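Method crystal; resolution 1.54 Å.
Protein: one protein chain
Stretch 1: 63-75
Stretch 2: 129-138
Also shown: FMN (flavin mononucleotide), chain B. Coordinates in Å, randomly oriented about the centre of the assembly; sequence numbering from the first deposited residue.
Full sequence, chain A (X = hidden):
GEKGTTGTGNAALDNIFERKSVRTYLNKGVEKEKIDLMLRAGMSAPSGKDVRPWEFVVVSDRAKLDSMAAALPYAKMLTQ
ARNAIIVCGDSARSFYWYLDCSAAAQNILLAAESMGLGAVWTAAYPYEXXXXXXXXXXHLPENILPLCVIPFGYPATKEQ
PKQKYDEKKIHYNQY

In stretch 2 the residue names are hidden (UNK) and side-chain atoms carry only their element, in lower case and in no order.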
# COMPACT_ATOMS: atom_id res chain seq x y z
N ALA A 63 15.53 -3.78 -24.63
CA ALA A 63 15.97 -5.17 -24.51
C ALA A 63 15.75 -5.78 -23.13
O ALA A 63 15.39 -6.97 -23.05
CB ALA A 63 17.47 -5.32 -24.95
N LYS A 64 15.99 -5.02 -22.05
CA LYS A 64 15.77 -5.55 -20.72
C LYS A 64 14.28 -5.80 -20.49
O LYS A 64 13.87 -6.78 -19.89
CB LYS A 64 16.26 -4.63 -19.58
CG LYS A 64 17.71 -4.66 -19.26
CD LYS A 64 18.00 -3.72 -18.08
CE LYS A 64 19.46 -3.48 -17.97
NZ LYS A 64 20.13 -4.74 -18.18
N LEU A 65 13.48 -4.84 -20.93
CA LEU A 65 12.03 -4.93 -20.78
C LEU A 65 11.50 -6.19 -21.47
O LEU A 65 10.72 -6.96 -20.90
CB LEU A 65 11.36 -3.69 -21.35
CG LEU A 65 11.46 -2.38 -20.53
CD1 LEU A 65 11.01 -1.14 -21.35
CD2 LEU A 65 10.70 -2.42 -19.20
N ASP A 66 11.96 -6.41 -22.70
CA ASP A 66 11.50 -7.57 -23.50
C ASP A 66 12.03 -8.91 -22.95
O ASP A 66 11.33 -9.94 -22.96
CB ASP A 66 11.96 -7.37 -24.94
CG ASP A 66 11.19 -6.24 -25.66
OD1 ASP A 66 10.18 -5.74 -25.13
OD2 ASP A 66 11.64 -5.83 -26.73
N SER A 67 13.25 -8.89 -22.43
CA SER A 67 13.87 -10.08 -21.85
C SER A 67 13.12 -10.48 -20.56
O SER A 67 12.80 -11.65 -20.36
CB SER A 67 15.37 -9.86 -21.58
OG SER A 67 16.06 -9.78 -22.81
N MSE A 68 12.79 -9.49 -19.74
CA MSE A 68 11.96 -9.74 -18.58
C MSE A 68 10.57 -10.24 -18.93
O MSE A 68 10.03 -11.11 -18.25
CB MSE A 68 11.91 -8.51 -17.64
CG MSE A 68 13.27 -8.29 -16.95
SE MSE A 68 13.12 -6.87 -15.59
CE MSE A 68 12.98 -5.51 -16.82
N ALA A 69 9.97 -9.65 -19.96
CA ALA A 69 8.66 -10.07 -20.43
C ALA A 69 8.70 -11.55 -20.75
O ALA A 69 7.81 -12.29 -20.39
CB ALA A 69 8.25 -9.28 -21.67
N ALA A 70 9.74 -11.98 -21.43
CA ALA A 70 9.80 -13.39 -21.88
C ALA A 70 9.88 -14.35 -20.68
O ALA A 70 9.30 -15.45 -20.67
CB ALA A 70 10.98 -13.59 -22.80
N ALA A 71 10.59 -13.91 -19.65
CA ALA A 71 10.92 -14.76 -18.52
C ALA A 71 9.88 -14.69 -17.39
O ALA A 71 9.81 -15.59 -16.56
CB ALA A 71 12.34 -14.39 -18.00
N LEU A 72 9.05 -13.64 -17.33
CA LEU A 72 8.07 -13.50 -16.27
C LEU A 72 6.68 -13.94 -16.76
O LEU A 72 6.22 -13.52 -17.85
CB LEU A 72 8.02 -12.04 -15.80
CG LEU A 72 9.28 -11.57 -15.13
CD1 LEU A 72 9.28 -10.05 -14.92
CD2 LEU A 72 9.45 -12.26 -13.78
N PRO A 73 6.00 -14.79 -15.98
CA PRO A 73 4.79 -15.44 -16.51
C PRO A 73 3.58 -14.53 -16.68
O PRO A 73 2.73 -14.78 -17.56
CB PRO A 73 4.50 -16.54 -15.48
CG PRO A 73 5.17 -16.07 -14.22
CD PRO A 73 6.36 -15.30 -14.65
N TYR A 74 3.48 -13.49 -15.86
CA TYR A 74 2.31 -12.60 -15.89
C TYR A 74 2.75 -11.13 -15.99
O TYR A 74 2.09 -10.23 -15.47
CB TYR A 74 1.39 -12.84 -14.69
CG TYR A 74 0.98 -14.28 -14.58
CD1 TYR A 74 -0.00 -14.79 -15.39
CD2 TYR A 74 1.62 -15.14 -13.69
CE1 TYR A 74 -0.35 -16.14 -15.33
CE2 TYR A 74 1.28 -16.47 -13.61
CZ TYR A 74 0.29 -16.97 -14.43
OH TYR A 74 -0.05 -18.30 -14.39
N ALA A 75 3.85 -10.90 -16.72
CA ALA A 75 4.31 -9.54 -17.05
C ALA A 75 4.55 -9.42 -18.55
O ALA A 75 5.49 -8.72 -19.01
CB ALA A 75 5.56 -9.18 -16.26
N UNK A 129 11.85 -17.58 -8.43
CA UNK A 129 12.34 -17.58 -9.80
C UNK A 129 12.18 -16.20 -10.47
O UNK A 129 13.07 -15.71 -11.17
c UNK A 129 10.20 -18.59 -10.78
c UNK A 129 11.71 -18.68 -10.64
o UNK A 129 9.73 -19.21 -11.75
o UNK A 129 9.48 -17.95 -9.96
N UNK A 130 11.06 -15.55 -10.22
CA UNK A 130 10.79 -14.21 -10.77
C UNK A 130 11.77 -13.21 -10.20
O UNK A 130 12.26 -12.34 -10.88
n UNK A 130 5.85 -15.05 -11.00
c UNK A 130 8.30 -14.67 -11.04
c UNK A 130 4.56 -14.76 -10.85
c UNK A 130 9.36 -13.78 -10.44
n UNK A 130 4.18 -13.50 -10.63
c UNK A 130 6.93 -14.05 -10.90
n UNK A 130 3.64 -15.72 -10.91
N UNK A 131 12.04 -13.34 -8.92
CA UNK A 131 12.95 -12.41 -8.25
C UNK A 131 14.33 -12.55 -8.88
O UNK A 131 15.04 -11.57 -9.10
c UNK A 131 13.01 -12.69 -6.77
se UNK A 131 11.59 -13.14 -4.26
c UNK A 131 11.63 -12.55 -6.11
c UNK A 131 12.44 -11.63 -3.55
N UNK A 132 14.71 -13.79 -9.19
CA UNK A 132 16.01 -14.03 -9.85
C UNK A 132 16.08 -13.45 -11.26
O UNK A 132 17.10 -12.91 -11.64
o UNK A 132 19.03 -14.89 -8.86
c UNK A 132 16.33 -15.53 -9.87
o UNK A 132 19.82 -15.03 -10.94
c UNK A 132 17.62 -15.91 -10.60
c UNK A 132 18.90 -15.21 -10.09
N UNK A 133 15.00 -13.53 -12.04
CA UNK A 133 14.93 -12.87 -13.35
C UNK A 133 15.25 -11.40 -13.21
O UNK A 133 16.10 -10.87 -13.94
c UNK A 133 13.37 -12.19 -15.27
c UNK A 133 13.55 -13.07 -14.02
c UNK A 133 13.36 -14.54 -14.36
N UNK A 134 14.54 -10.73 -12.30
CA UNK A 134 14.68 -9.31 -12.10
C UNK A 134 16.09 -9.00 -11.63
O UNK A 134 16.71 -8.08 -12.13
c UNK A 134 12.21 -8.97 -11.71
c UNK A 134 13.93 -7.27 -10.77
c UNK A 134 13.62 -8.75 -11.12
N UNK A 135 16.61 -9.81 -10.71
CA UNK A 135 17.99 -9.61 -10.21
C UNK A 135 19.00 -9.67 -11.33
O UNK A 135 19.91 -8.85 -11.43
n UNK A 135 17.50 -10.56 -4.83
c UNK A 135 19.73 -10.60 -8.62
c UNK A 135 18.30 -10.66 -9.15
c UNK A 135 19.95 -11.56 -7.43
n UNK A 135 18.81 -11.52 -6.46
n UNK A 135 19.31 -9.43 -5.57
c UNK A 135 18.53 -10.49 -5.64
N UNK A 136 18.81 -10.62 -12.26
CA UNK A 136 19.74 -10.84 -13.35
C UNK A 136 19.77 -9.60 -14.25
O UNK A 136 20.85 -9.15 -14.62
c UNK A 136 19.47 -13.40 -16.33
c UNK A 136 19.36 -12.13 -14.12
c UNK A 136 20.36 -13.67 -17.55
n UNK A 136 20.05 -14.97 -18.15
c UNK A 136 20.11 -12.34 -15.44
N UNK A 137 18.62 -9.07 -14.63
CA UNK A 137 18.55 -8.03 -15.64
C UNK A 137 18.83 -6.64 -15.08
O UNK A 137 19.27 -5.74 -15.81
c UNK A 137 16.59 -10.42 -17.07
c UNK A 137 17.21 -8.10 -16.40
o UNK A 137 17.54 -12.52 -19.94
c UNK A 137 16.66 -11.53 -17.94
c UNK A 137 17.24 -9.25 -17.35
c UNK A 137 18.03 -9.20 -18.49
c UNK A 137 18.13 -10.29 -19.35
c UNK A 137 17.44 -11.45 -19.06
N UNK A 138 18.63 -6.47 -13.79
CA UNK A 138 18.87 -5.15 -13.16
C UNK A 138 20.08 -5.13 -12.21
O UNK A 138 20.36 -4.09 -11.63
c UNK A 138 17.61 -4.57 -12.49
o UNK A 138 17.16 -5.40 -11.40
c UNK A 138 16.54 -4.39 -13.52
N1 FMN B . -1.45 -8.48 -12.36
C2 FMN B . -0.75 -9.04 -13.39
O2 FMN B . -1.12 -8.82 -14.56
N3 FMN B . 0.34 -9.86 -13.14
C4 FMN B . 0.77 -10.16 -11.86
O4 FMN B . 1.78 -10.90 -11.68
C4A FMN B . 0.05 -9.58 -10.81
N5 FMN B . 0.41 -9.85 -9.50
C5A FMN B . -0.17 -9.14 -8.47
C6 FMN B . 0.33 -9.31 -7.17
C7 FMN B . -0.22 -8.56 -6.14
C7M FMN B . 0.29 -8.70 -4.70
C8 FMN B . -1.24 -7.66 -6.37
C8M FMN B . -1.79 -6.86 -5.21
C9 FMN B . -1.74 -7.50 -7.65
C9A FMN B . -1.20 -8.24 -8.72
N10 FMN B . -1.70 -8.13 -10.02
C10 FMN B . -1.04 -8.74 -11.05
C1' FMN B . -2.83 -7.21 -10.30
C2' FMN B . -4.16 -7.83 -9.88
O2' FMN B . -4.54 -8.88 -10.77
C3' FMN B . -5.26 -6.76 -9.75
O3' FMN B . -4.94 -5.84 -8.70
C4' FMN B . -6.65 -7.38 -9.44
O4' FMN B . -7.09 -8.15 -10.57
C5' FMN B . -7.70 -6.33 -9.06
O5' FMN B . -7.83 -5.48 -10.20
P FMN B . -7.56 -3.87 -10.08
O1P FMN B . -6.08 -3.66 -9.73
O2P FMN B . -7.92 -3.44 -11.52
O3P FMN B . -8.47 -3.28 -9.02

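Position 129 has four side-chain atoms: two carbons, the second carrying two oxygens. None of them touches stretch 1. This is Asp129. Its OD1 accepts a weak hydrogen bond from the backbone N of position 130, 2.9 Å away.

That next position, 130, has three carbons, a nitrogen, and then a carbon bearing two more nitrogens. It lies against Leu72, Pro73 and Tyr74. The chain is extended and ends in a planar group, the guanidinium of arginine, so this is Arg130. Its CB lies 3.7 Å from Leu72 CD2. Pro73 CG sits over one face of the guanidinium, 3.4 Å from Arg130 NE. Arg130 NH2 meets the edge of the Tyr74 ring, 3.5 Å from Tyr74 CD2.

Position 131 is an unbranched chain of two carbons, a selenium and a carbon. Its CB points away from stretch 1. The selenium identifies selenomethionine, Met131.

Position 132 has three carbons, the third carrying two oxygens. It is out of reach of stretch 1. This is Glu132.

Position 133 has three carbons, one carrying the other two. Its CA-to-CB bond points toward stretch 1, and the side chain lies against Met68, Ala71 and Leu72. This is Val133. Its CG1 packs 3.7 Å from Ala71 CB, 4.1 Å from Leu72 CG and 4.2 Å from Met68 CG.

Position 134 has the same three-carbon fork, but its CB points sideways. It comes near Leu72. This is Val134. Its CG2 is 4.5 Å from Leu72 CD1.

Position 135 has three carbons, a nitrogen, and a carbon with two more nitrogens. It does not reach stretch 1. This is Arg135.

Position 136 has four carbons in a row ending in nitrogen. It too makes no contact. This is Lys136.

Position 137 has one carbon, then a six-carbon ring bearing one oxygen. Its CA-to-CB bond points toward stretch 1. The ring lies against Ser67 and Met68, and the backbone O is near Lys64 NZ. This is Tyr137. Ser67 CB lies over one ring face, 3.6 Å from Tyr137 CE1, in a CH-pi contact. Met68 CG is 3.9 Å from Tyr137 CD2. Lys64 NZ donates a hydrogen bond to the backbone Tyr137 O at 2.7 Å.

Position 138 has one carbon carrying an oxygen and a carbon. Its side chain makes no contact with stretch 1. This is Thr138. Its OG1 donates to Val134 O at 2.8 Å, back within its own helix.

The two helices run nearly antiparallel, at 163°, with axes 10.1 Å apart at closest approach. Val133 and Tyr137, one helical turn apart, carry much of the apolar packing. Lys64 adds a polar tie at one end. At the other, Arg130 lies against Pro73 and Tyr74, and Tyr74 O accepts a hydrogen bond from FMN N3 at 2.9 Å.

Stretch 2, residues 129-138: DRMEVVRKYT
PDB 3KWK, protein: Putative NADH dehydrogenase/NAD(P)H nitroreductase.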